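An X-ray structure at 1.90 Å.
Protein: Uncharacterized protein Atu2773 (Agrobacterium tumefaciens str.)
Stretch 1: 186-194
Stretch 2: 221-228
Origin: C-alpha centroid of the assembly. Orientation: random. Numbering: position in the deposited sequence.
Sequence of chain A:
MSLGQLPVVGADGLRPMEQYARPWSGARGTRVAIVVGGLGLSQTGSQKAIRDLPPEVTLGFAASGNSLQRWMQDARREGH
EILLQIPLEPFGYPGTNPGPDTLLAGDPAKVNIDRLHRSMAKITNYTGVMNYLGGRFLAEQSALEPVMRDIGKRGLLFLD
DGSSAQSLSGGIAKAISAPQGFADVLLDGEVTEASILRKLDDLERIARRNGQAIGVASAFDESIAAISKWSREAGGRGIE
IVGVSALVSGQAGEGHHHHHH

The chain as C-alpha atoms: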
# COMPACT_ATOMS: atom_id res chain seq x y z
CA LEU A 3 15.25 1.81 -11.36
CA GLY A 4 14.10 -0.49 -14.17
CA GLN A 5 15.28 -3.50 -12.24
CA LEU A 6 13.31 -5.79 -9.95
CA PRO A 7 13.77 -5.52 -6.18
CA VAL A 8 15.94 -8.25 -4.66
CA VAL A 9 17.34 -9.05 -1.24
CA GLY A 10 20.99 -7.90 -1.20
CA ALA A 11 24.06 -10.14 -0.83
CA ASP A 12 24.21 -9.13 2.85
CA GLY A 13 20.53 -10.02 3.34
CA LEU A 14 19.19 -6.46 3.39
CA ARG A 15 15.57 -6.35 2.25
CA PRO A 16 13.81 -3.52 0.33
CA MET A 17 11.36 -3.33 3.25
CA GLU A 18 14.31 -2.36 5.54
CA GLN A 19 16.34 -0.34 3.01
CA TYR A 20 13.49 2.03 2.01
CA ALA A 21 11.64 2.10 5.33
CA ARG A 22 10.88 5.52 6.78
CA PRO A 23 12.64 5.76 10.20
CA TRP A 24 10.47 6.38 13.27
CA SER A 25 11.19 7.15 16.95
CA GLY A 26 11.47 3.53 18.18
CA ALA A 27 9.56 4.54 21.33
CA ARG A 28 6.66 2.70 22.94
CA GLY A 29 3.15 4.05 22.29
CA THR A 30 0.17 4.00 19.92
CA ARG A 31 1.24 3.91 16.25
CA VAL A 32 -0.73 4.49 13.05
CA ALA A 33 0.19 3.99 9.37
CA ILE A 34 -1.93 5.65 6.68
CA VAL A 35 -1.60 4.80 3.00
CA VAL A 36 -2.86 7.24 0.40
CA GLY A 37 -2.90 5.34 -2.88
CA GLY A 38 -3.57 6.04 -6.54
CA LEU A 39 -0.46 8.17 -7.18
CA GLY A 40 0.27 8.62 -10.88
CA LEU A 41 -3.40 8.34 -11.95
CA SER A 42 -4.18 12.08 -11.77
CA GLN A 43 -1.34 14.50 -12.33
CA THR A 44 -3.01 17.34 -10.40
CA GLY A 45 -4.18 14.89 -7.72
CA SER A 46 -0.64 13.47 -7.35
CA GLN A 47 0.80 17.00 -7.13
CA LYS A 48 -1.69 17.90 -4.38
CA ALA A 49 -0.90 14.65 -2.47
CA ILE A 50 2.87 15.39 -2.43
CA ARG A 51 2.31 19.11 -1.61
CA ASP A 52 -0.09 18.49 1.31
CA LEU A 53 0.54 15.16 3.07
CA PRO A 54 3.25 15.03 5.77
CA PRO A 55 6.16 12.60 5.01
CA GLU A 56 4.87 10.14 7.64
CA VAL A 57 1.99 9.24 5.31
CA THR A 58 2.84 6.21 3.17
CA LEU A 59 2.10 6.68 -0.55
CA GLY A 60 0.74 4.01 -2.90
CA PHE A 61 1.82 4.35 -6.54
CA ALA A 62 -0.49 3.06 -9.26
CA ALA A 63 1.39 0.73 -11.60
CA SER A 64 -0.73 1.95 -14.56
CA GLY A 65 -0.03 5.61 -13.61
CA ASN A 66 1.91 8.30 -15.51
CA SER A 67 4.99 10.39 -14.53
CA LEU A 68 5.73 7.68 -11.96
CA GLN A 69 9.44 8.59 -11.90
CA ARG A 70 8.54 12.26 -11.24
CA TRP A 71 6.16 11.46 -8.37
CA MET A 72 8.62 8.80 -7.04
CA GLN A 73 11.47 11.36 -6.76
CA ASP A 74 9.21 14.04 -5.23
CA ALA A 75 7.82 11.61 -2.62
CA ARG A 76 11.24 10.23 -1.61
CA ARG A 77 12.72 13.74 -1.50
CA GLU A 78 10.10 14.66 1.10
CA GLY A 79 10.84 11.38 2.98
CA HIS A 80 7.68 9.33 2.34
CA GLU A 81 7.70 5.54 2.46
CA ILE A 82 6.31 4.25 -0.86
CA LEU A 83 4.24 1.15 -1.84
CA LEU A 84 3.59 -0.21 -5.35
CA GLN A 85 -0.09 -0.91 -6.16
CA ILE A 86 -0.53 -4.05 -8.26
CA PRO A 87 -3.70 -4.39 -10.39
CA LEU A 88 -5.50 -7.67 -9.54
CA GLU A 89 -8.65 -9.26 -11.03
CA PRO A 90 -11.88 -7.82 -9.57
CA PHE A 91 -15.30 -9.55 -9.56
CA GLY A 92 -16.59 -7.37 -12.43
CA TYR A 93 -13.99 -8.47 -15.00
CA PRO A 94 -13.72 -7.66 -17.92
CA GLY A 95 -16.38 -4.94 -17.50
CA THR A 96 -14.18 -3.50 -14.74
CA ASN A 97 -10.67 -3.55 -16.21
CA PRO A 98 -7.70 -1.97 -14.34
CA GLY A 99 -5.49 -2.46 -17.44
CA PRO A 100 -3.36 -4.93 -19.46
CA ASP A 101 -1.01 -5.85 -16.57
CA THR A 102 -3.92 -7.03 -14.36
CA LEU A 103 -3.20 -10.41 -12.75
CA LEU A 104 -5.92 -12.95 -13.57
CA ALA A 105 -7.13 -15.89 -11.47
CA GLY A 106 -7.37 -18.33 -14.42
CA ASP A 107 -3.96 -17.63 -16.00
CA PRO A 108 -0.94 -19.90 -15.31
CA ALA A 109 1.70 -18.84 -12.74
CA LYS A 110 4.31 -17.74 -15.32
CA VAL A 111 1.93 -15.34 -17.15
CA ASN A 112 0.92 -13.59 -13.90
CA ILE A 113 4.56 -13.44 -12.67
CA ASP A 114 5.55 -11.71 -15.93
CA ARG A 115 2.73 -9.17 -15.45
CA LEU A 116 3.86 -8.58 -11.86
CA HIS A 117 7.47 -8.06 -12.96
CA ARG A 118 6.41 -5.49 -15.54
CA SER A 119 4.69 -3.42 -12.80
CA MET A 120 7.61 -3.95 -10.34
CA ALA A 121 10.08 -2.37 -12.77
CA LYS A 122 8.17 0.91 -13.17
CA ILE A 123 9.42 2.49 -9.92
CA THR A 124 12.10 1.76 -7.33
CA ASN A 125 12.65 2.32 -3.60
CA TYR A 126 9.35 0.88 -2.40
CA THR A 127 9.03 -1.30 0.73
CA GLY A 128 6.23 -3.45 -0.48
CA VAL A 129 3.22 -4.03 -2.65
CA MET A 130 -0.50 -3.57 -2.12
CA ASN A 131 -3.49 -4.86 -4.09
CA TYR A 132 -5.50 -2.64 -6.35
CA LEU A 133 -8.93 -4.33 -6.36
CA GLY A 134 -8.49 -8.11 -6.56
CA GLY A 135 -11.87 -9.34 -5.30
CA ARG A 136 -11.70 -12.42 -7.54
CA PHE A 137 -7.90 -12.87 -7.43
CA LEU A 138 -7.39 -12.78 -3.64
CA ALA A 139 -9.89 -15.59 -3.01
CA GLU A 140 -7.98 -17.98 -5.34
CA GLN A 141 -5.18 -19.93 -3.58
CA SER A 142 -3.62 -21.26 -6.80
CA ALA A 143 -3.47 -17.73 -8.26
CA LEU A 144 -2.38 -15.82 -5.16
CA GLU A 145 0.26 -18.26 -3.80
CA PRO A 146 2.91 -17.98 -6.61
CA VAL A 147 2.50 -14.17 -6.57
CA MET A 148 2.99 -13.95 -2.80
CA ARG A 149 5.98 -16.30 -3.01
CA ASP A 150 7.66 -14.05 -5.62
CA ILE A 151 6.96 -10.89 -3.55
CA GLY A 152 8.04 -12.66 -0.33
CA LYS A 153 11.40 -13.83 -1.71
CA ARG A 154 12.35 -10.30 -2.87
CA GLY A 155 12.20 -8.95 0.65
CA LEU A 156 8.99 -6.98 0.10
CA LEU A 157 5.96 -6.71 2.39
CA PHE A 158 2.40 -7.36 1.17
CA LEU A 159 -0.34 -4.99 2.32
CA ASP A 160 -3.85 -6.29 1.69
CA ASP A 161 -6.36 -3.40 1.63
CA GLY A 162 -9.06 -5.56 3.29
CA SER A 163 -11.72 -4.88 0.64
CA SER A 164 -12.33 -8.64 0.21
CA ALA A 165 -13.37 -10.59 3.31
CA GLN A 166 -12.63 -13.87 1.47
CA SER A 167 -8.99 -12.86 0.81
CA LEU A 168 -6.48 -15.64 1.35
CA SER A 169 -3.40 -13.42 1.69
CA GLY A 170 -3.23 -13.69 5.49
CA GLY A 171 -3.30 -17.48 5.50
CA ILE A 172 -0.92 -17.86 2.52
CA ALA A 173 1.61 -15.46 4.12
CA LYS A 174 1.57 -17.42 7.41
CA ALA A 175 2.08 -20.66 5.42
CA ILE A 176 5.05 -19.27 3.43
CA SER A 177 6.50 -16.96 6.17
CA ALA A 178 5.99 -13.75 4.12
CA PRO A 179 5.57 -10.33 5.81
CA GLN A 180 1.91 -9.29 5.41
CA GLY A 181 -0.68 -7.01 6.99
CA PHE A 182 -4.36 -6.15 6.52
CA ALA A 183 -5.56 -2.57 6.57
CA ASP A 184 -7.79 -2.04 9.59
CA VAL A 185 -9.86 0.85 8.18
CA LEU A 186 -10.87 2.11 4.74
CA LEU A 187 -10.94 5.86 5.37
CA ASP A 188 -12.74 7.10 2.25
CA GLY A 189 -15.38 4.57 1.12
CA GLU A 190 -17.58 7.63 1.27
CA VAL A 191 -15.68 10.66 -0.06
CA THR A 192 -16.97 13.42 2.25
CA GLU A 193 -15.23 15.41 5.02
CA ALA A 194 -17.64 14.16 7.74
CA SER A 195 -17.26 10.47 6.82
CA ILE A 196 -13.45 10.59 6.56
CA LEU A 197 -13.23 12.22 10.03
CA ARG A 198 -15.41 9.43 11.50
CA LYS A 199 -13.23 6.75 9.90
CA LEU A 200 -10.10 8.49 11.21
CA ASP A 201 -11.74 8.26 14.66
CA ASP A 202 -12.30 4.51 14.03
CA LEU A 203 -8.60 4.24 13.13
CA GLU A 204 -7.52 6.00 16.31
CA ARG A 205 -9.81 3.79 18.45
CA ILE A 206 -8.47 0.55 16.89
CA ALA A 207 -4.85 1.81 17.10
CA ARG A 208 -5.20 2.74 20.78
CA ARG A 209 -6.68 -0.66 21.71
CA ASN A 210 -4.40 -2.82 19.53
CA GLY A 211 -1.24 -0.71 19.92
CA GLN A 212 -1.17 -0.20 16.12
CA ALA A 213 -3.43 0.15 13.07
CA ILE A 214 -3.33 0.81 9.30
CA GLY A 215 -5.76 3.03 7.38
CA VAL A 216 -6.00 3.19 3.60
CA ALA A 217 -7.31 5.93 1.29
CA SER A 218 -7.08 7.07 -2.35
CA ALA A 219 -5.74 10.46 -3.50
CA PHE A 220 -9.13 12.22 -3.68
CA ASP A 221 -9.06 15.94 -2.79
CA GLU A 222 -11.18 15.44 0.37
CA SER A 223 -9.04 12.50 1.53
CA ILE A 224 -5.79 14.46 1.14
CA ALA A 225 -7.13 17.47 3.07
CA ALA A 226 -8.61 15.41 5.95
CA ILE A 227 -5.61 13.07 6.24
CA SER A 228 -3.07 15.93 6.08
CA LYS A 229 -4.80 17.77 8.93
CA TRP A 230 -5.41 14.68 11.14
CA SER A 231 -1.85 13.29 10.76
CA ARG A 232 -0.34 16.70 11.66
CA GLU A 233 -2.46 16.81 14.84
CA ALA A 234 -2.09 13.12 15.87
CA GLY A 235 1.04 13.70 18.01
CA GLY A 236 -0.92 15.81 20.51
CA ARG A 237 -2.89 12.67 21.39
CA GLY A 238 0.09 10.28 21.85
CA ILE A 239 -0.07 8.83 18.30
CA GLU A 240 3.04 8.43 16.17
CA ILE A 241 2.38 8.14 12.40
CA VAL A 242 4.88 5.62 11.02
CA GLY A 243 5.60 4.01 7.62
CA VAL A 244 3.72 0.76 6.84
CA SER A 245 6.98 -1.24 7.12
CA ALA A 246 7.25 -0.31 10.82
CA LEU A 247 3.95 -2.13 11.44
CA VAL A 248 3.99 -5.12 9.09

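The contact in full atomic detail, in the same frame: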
# COMPACT_ATOMS: atom_id res chain seq x y z
N LEU A 186 -10.77 1.34 5.97
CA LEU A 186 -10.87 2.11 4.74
C LEU A 186 -11.42 3.50 5.08
O LEU A 186 -12.56 3.64 5.53
CB LEU A 186 -11.75 1.41 3.69
CG LEU A 186 -12.18 2.21 2.45
CD1 LEU A 186 -11.00 2.58 1.54
CD2 LEU A 186 -13.25 1.46 1.67
N LEU A 187 -10.60 4.52 4.88
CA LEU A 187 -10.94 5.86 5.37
C LEU A 187 -11.92 6.63 4.49
O LEU A 187 -12.67 7.46 4.99
CB LEU A 187 -9.68 6.70 5.59
CG LEU A 187 -8.60 6.14 6.52
CD1 LEU A 187 -7.32 6.94 6.36
CD2 LEU A 187 -9.04 6.11 7.99
N ASP A 188 -11.93 6.34 3.19
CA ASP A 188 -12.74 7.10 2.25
C ASP A 188 -13.64 6.27 1.31
O ASP A 188 -13.70 6.55 0.11
CB ASP A 188 -11.84 8.05 1.44
CG ASP A 188 -10.76 7.30 0.66
OD1 ASP A 188 -10.72 6.05 0.69
OD2 ASP A 188 -9.94 7.96 -0.01
N GLY A 189 -14.31 5.26 1.85
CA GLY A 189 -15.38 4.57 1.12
C GLY A 189 -16.50 5.52 0.76
O GLY A 189 -17.12 5.38 -0.29
N GLU A 190 -16.78 6.47 1.64
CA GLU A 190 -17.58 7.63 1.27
C GLU A 190 -16.68 8.87 1.27
O GLU A 190 -16.08 9.20 2.30
CB GLU A 190 -18.78 7.82 2.19
CG GLU A 190 -19.61 9.06 1.86
CD GLU A 190 -20.98 9.05 2.52
OE1 GLU A 190 -21.07 8.69 3.71
OE2 GLU A 190 -21.96 9.41 1.83
N VAL A 191 -16.59 9.53 0.13
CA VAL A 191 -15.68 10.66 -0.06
C VAL A 191 -16.33 11.99 0.36
O VAL A 191 -16.63 12.85 -0.49
CB VAL A 191 -15.13 10.72 -1.51
CG1 VAL A 191 -13.85 11.57 -1.58
CG2 VAL A 191 -14.84 9.32 -2.04
N THR A 192 -16.55 12.15 1.66
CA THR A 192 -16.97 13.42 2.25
C THR A 192 -16.16 13.70 3.51
O THR A 192 -15.71 12.77 4.19
CB THR A 192 -18.49 13.44 2.61
OG1 THR A 192 -18.80 12.37 3.51
CG2 THR A 192 -19.37 13.34 1.36
N GLU A 193 -15.97 14.98 3.82
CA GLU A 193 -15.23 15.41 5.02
C GLU A 193 -15.72 14.73 6.31
O GLU A 193 -14.92 14.19 7.06
CB GLU A 193 -15.26 16.93 5.16
CG GLU A 193 -14.37 17.47 6.29
CD GLU A 193 -14.84 18.83 6.82
OE1 GLU A 193 -16.04 19.15 6.70
OE2 GLU A 193 -14.00 19.57 7.38
N ALA A 194 -17.04 14.73 6.52
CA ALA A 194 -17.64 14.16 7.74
C ALA A 194 -17.37 12.66 7.91
O ALA A 194 -17.01 12.21 8.99
CB ALA A 194 -19.15 14.45 7.79
N ASP A 221 -9.28 14.63 -3.42
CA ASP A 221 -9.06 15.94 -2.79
C ASP A 221 -9.50 16.01 -1.32
O ASP A 221 -8.79 16.56 -0.48
CB ASP A 221 -9.76 17.05 -3.58
CG ASP A 221 -8.94 17.56 -4.75
OD1 ASP A 221 -7.90 16.94 -5.08
OD2 ASP A 221 -9.33 18.58 -5.35
N GLU A 222 -10.68 15.46 -1.02
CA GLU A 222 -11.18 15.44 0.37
C GLU A 222 -10.34 14.54 1.28
O GLU A 222 -10.10 14.87 2.45
CB GLU A 222 -12.65 15.02 0.43
CG GLU A 222 -13.62 15.99 -0.24
CD GLU A 222 -14.01 17.18 0.63
OE1 GLU A 222 -13.73 17.16 1.85
OE2 GLU A 222 -14.61 18.13 0.09
N SER A 223 -9.87 13.42 0.74
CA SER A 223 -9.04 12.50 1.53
C SER A 223 -7.72 13.16 1.91
O SER A 223 -7.31 13.09 3.06
CB SER A 223 -8.75 11.22 0.75
OG SER A 223 -9.96 10.61 0.38
N ILE A 224 -7.06 13.78 0.93
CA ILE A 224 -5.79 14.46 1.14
C ILE A 224 -5.91 15.53 2.23
O ILE A 224 -5.13 15.53 3.19
CB ILE A 224 -5.24 15.07 -0.18
CG1 ILE A 224 -4.83 13.97 -1.15
CG2 ILE A 224 -4.06 15.99 0.10
CD1 ILE A 224 -4.73 14.44 -2.59
N ALA A 225 -6.92 16.39 2.11
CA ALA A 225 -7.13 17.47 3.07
C ALA A 225 -7.39 16.97 4.50
O ALA A 225 -6.76 17.45 5.46
CB ALA A 225 -8.25 18.43 2.58
N ALA A 226 -8.26 15.97 4.64
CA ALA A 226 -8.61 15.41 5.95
C ALA A 226 -7.45 14.66 6.58
O ALA A 226 -7.20 14.81 7.76
CB ALA A 226 -9.83 14.50 5.85
N ILE A 227 -6.76 13.85 5.77
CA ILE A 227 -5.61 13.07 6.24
C ILE A 227 -4.43 13.97 6.59
O ILE A 227 -3.81 13.78 7.63
CB ILE A 227 -5.23 11.94 5.24
CG1 ILE A 227 -6.34 10.88 5.22
CG2 ILE A 227 -3.87 11.28 5.55
CD1 ILE A 227 -6.22 9.93 4.12
N SER A 228 -4.14 14.97 5.75
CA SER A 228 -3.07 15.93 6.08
C SER A 228 -3.27 16.56 7.45
O SER A 228 -2.36 16.56 8.28
CB SER A 228 -2.96 17.03 5.03
OG SER A 228 -2.62 16.49 3.76

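The contact sets a mostly irregular segment, 186-194, against one side of the helix 221-228. It is small, burying 302 Å² over both sides. Its one hydrogen bond runs from Ser223 OG to Asp188 OD2, at 2.7 Å. Both residues are buried, and both CA-to-CB bonds point toward the opposing stretch. Asp188 has chi1 at 59° (p) and Ser223 has chi1 at -57° (m); with these rotamers the carboxylate and the hydroxyl meet directly. Asp188 OD2 is also hydrogen-bonded elsewhere in the structure.

One helical turn after Ser223, Ile227 faces the same way. Its CD1 lies 3.9 Å from Leu187 CD1, an apolar contact between two buried side chains. Leu187 is m,t and Ile227 is m,t, so each extends a terminal methyl to the other.

Glu222 has the largest covered area, 65 Å². Its chi1 and chi2 are both m, which folds the chain rather than extending it. The carboxylate comes near Glu193, with Glu222 OE1 3.7 Å from Glu193 CB. Glu193 itself is t,t, and its end leads away, keeping the two carboxylates apart. Val191, chi1 t, places CG1 4.2 Å from Glu222 CB, a looser contact at the aliphatic base of that side chain. Thr192 sits at the N-cap position, right before the helix that begins at Glu193.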